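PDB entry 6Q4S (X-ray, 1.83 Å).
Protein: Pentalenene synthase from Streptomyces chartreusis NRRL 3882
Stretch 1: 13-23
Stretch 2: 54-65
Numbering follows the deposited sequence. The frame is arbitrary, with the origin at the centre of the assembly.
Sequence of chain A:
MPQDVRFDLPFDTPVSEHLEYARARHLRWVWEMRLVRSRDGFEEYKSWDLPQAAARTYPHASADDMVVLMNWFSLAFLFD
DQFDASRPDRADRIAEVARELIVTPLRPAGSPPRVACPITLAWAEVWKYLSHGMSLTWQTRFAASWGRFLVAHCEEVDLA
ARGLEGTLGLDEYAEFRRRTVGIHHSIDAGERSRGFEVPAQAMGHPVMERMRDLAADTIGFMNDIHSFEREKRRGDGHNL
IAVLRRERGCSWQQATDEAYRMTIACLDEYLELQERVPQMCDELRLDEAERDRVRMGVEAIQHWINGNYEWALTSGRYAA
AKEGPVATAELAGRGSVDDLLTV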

# COMPACT_ATOMS: atom_id res chain seq x y z
N THR A 13 23.17 -6.46 21.05
CA THR A 13 22.68 -6.58 19.68
C THR A 13 23.87 -6.74 18.73
O THR A 13 24.82 -5.95 18.78
CB THR A 13 21.69 -5.35 19.50
OG1 THR A 13 20.36 -5.81 19.32
CG2 THR A 13 22.12 -4.35 18.57
N PRO A 14 23.83 -7.79 17.86
CA PRO A 14 24.96 -7.98 16.93
C PRO A 14 25.14 -6.89 15.87
O PRO A 14 24.23 -6.13 15.55
CB PRO A 14 24.70 -9.36 16.30
CG PRO A 14 23.29 -9.73 16.64
CD PRO A 14 22.87 -8.92 17.83
N VAL A 15 26.35 -6.78 15.37
CA VAL A 15 26.70 -5.88 14.33
C VAL A 15 27.19 -6.67 13.13
O VAL A 15 28.00 -7.57 13.29
CB VAL A 15 27.79 -4.95 14.81
CG1 VAL A 15 28.17 -3.98 13.72
CG2 VAL A 15 27.27 -4.16 16.02
N SER A 16 26.75 -6.34 11.92
CA SER A 16 27.19 -7.11 10.76
C SER A 16 28.72 -7.10 10.56
O SER A 16 29.39 -6.02 10.56
CB SER A 16 26.52 -6.65 9.49
OG SER A 16 27.03 -7.27 8.33
N GLU A 17 29.26 -8.28 10.30
CA GLU A 17 30.67 -8.42 9.84
C GLU A 17 30.94 -7.85 8.45
O GLU A 17 32.12 -7.62 8.04
CB GLU A 17 31.09 -9.90 9.92
CG GLU A 17 30.46 -10.78 8.85
CD GLU A 17 30.73 -12.26 9.07
OE1 GLU A 17 31.86 -12.61 9.52
OE2 GLU A 17 29.83 -13.08 8.80
N HIS A 18 29.88 -7.52 7.69
CA HIS A 18 30.08 -7.04 6.32
C HIS A 18 30.19 -5.57 6.13
O HIS A 18 30.19 -5.05 4.98
CB HIS A 18 28.92 -7.59 5.47
CG HIS A 18 28.75 -9.05 5.63
ND1 HIS A 18 29.81 -9.92 5.49
CD2 HIS A 18 27.66 -9.80 5.92
CE1 HIS A 18 29.37 -11.15 5.68
NE2 HIS A 18 28.07 -11.11 5.96
N LEU A 19 30.36 -4.84 7.21
CA LEU A 19 30.38 -3.39 7.09
C LEU A 19 31.35 -2.88 6.08
O LEU A 19 30.98 -2.09 5.17
CB LEU A 19 30.62 -2.77 8.48
CG LEU A 19 30.89 -1.28 8.53
CD1 LEU A 19 29.73 -0.47 7.93
CD2 LEU A 19 31.16 -0.93 10.01
N GLU A 20 32.64 -3.26 6.18
CA GLU A 20 33.63 -2.68 5.24
C GLU A 20 33.47 -3.21 3.81
O GLU A 20 33.58 -2.45 2.84
CB GLU A 20 35.11 -2.80 5.75
CG GLU A 20 35.42 -2.02 7.04
CD GLU A 20 35.03 -0.51 7.01
OE1 GLU A 20 35.08 0.15 5.94
OE2 GLU A 20 34.67 0.07 8.07
N TYR A 21 33.15 -4.49 3.67
CA TYR A 21 32.95 -5.09 2.32
C TYR A 21 31.81 -4.29 1.57
O TYR A 21 31.97 -3.82 0.43
CB TYR A 21 32.54 -6.57 2.49
CG TYR A 21 32.02 -7.19 1.23
CD1 TYR A 21 32.90 -7.68 0.27
CD2 TYR A 21 30.65 -7.22 0.95
CE1 TYR A 21 32.42 -8.25 -0.91
CE2 TYR A 21 30.17 -7.75 -0.24
CZ TYR A 21 31.07 -8.26 -1.17
OH TYR A 21 30.59 -8.80 -2.33
N ALA A 22 30.69 -4.14 2.26
CA ALA A 22 29.48 -3.49 1.66
C ALA A 22 29.56 -2.01 1.53
O ALA A 22 29.15 -1.43 0.49
CB ALA A 22 28.27 -3.92 2.42
N ARG A 23 30.16 -1.34 2.52
CA ARG A 23 30.45 0.11 2.42
C ARG A 23 31.15 0.43 1.13
O ARG A 23 30.81 1.38 0.44
CB ARG A 23 31.33 0.62 3.61
CG ARG A 23 31.46 2.12 3.73
CD ARG A 23 32.76 2.60 4.37
NE ARG A 23 32.91 2.06 5.70
CZ ARG A 23 32.30 2.56 6.77
NH1 ARG A 23 31.45 3.58 6.65
NH2 ARG A 23 32.49 2.03 7.95
N ALA A 54 23.31 0.83 8.85
CA ALA A 54 22.78 -0.41 8.24
C ALA A 54 23.34 -1.70 8.86
O ALA A 54 22.64 -2.70 9.10
CB ALA A 54 23.01 -0.38 6.76
N ALA A 55 24.64 -1.67 9.13
CA ALA A 55 25.33 -2.82 9.76
C ALA A 55 24.80 -3.14 11.16
O ALA A 55 24.78 -4.31 11.58
CB ALA A 55 26.85 -2.54 9.80
N ARG A 56 24.35 -2.12 11.89
CA ARG A 56 23.77 -2.32 13.29
C ARG A 56 22.31 -2.64 13.31
O ARG A 56 21.82 -3.32 14.20
CB ARG A 56 24.01 -1.04 14.07
CG ARG A 56 25.46 -0.67 14.31
CD ARG A 56 25.52 0.62 15.15
NE ARG A 56 26.89 1.00 15.46
CZ ARG A 56 27.59 0.41 16.44
NH1 ARG A 56 27.06 -0.55 17.18
NH2 ARG A 56 28.82 0.80 16.67
N THR A 57 21.56 -2.15 12.30
CA THR A 57 20.14 -2.46 12.22
C THR A 57 19.71 -3.72 11.46
O THR A 57 18.62 -4.29 11.74
CB THR A 57 19.33 -1.25 11.68
OG1 THR A 57 19.79 -0.84 10.40
CG2 THR A 57 19.50 -0.10 12.62
N TYR A 58 20.55 -4.17 10.53
CA TYR A 58 20.28 -5.41 9.78
C TYR A 58 21.49 -6.37 9.97
O TYR A 58 22.19 -6.68 9.02
CB TYR A 58 20.07 -5.09 8.30
CG TYR A 58 18.85 -4.20 8.09
CD1 TYR A 58 17.60 -4.64 8.49
CD2 TYR A 58 18.97 -2.94 7.58
CE1 TYR A 58 16.49 -3.83 8.39
CE2 TYR A 58 17.86 -2.11 7.48
CZ TYR A 58 16.64 -2.55 7.90
OH TYR A 58 15.49 -1.79 7.78
N PRO A 59 21.76 -6.78 11.20
CA PRO A 59 23.08 -7.44 11.42
C PRO A 59 23.23 -8.84 10.83
O PRO A 59 24.37 -9.31 10.72
CB PRO A 59 23.18 -7.50 12.94
CG PRO A 59 21.75 -7.60 13.36
CD PRO A 59 21.04 -6.62 12.46
N HIS A 60 22.12 -9.48 10.45
CA HIS A 60 22.12 -10.84 9.89
C HIS A 60 22.16 -10.90 8.38
O HIS A 60 22.02 -11.98 7.87
CB HIS A 60 20.95 -11.64 10.40
CG HIS A 60 20.93 -11.80 11.87
ND1 HIS A 60 21.85 -12.57 12.55
CD2 HIS A 60 20.07 -11.32 12.80
CE1 HIS A 60 21.58 -12.52 13.84
NE2 HIS A 60 20.48 -11.80 14.02
N ALA A 61 22.35 -9.78 7.68
CA ALA A 61 22.23 -9.77 6.25
C ALA A 61 23.41 -10.52 5.67
O ALA A 61 24.54 -10.38 6.18
CB ALA A 61 22.23 -8.35 5.74
N SER A 62 23.18 -11.24 4.56
CA SER A 62 24.31 -11.70 3.78
C SER A 62 25.07 -10.51 3.28
O SER A 62 24.53 -9.37 3.30
CB SER A 62 23.83 -12.53 2.60
OG SER A 62 23.25 -11.67 1.65
N ALA A 63 26.27 -10.74 2.76
CA ALA A 63 27.08 -9.67 2.32
C ALA A 63 26.48 -8.93 1.13
O ALA A 63 26.66 -7.69 1.01
CB ALA A 63 28.49 -10.14 1.99
N ASP A 64 25.85 -9.64 0.18
CA ASP A 64 25.36 -8.93 -0.99
C ASP A 64 24.09 -8.11 -0.59
O ASP A 64 23.81 -7.09 -1.18
CB ASP A 64 25.01 -9.89 -2.11
CG ASP A 64 26.24 -10.59 -2.72
OD1 ASP A 64 27.35 -9.99 -2.82
OD2 ASP A 64 26.05 -11.75 -3.12
N ASP A 65 23.29 -8.69 0.27
CA ASP A 65 22.08 -8.04 0.79
C ASP A 65 22.41 -6.85 1.70
O ASP A 65 21.69 -5.86 1.70
CB ASP A 65 21.24 -9.03 1.55
CG ASP A 65 20.57 -10.05 0.64
OD1 ASP A 65 20.45 -9.82 -0.59
OD2 ASP A 65 20.01 -11.03 1.17
O HOH W 1 25.65 -9.54 8.43

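Where a helix ends, its last carbonyl groups lose their helical partners and must find donors elsewhere; the contact between residues 13-23 and 54-65 of this pentalenene synthase shows how a neighbouring loop can supply them. Ser16 N donates to Ala55 O at 2.8 Å and 173°, nearly linear, and this is the one strong direct hydrogen bond across the contact. The buried Ser16 does more. Its OG accepts from His18 N at 2.9 Å, within the turn that leads into the next helix, and donates to a water at 2.7 Å. That water donates in turn to Pro59 O and Ala61 O, each 2.6 Å from its oxygen, so one water, itself held by the Ser16 hydroxyl, satisfies two carbonyls of the 58-61 turn.

Apolar side chains pack around these polar contacts. The methyl of Ala55, pointing toward the other stretch, lies 4.0 Å, CB to CB, from Leu19, while Pro14 CB packs 4.1 Å from Pro59 CB. Farther along, Ala63 CB sits over the His18 ring face, 3.8 Å from its centroid, a CH-pi contact, and Tyr21 CE2 approaches the same methyl CB at 3.7 Å. At the exposed margin, Tyr21 OH donates a weak hydrogen bond to Asp64 OD1 at 3.5 Å. Ser62 caps its own helix, OG accepting from Asp65 N at 3.3 Å.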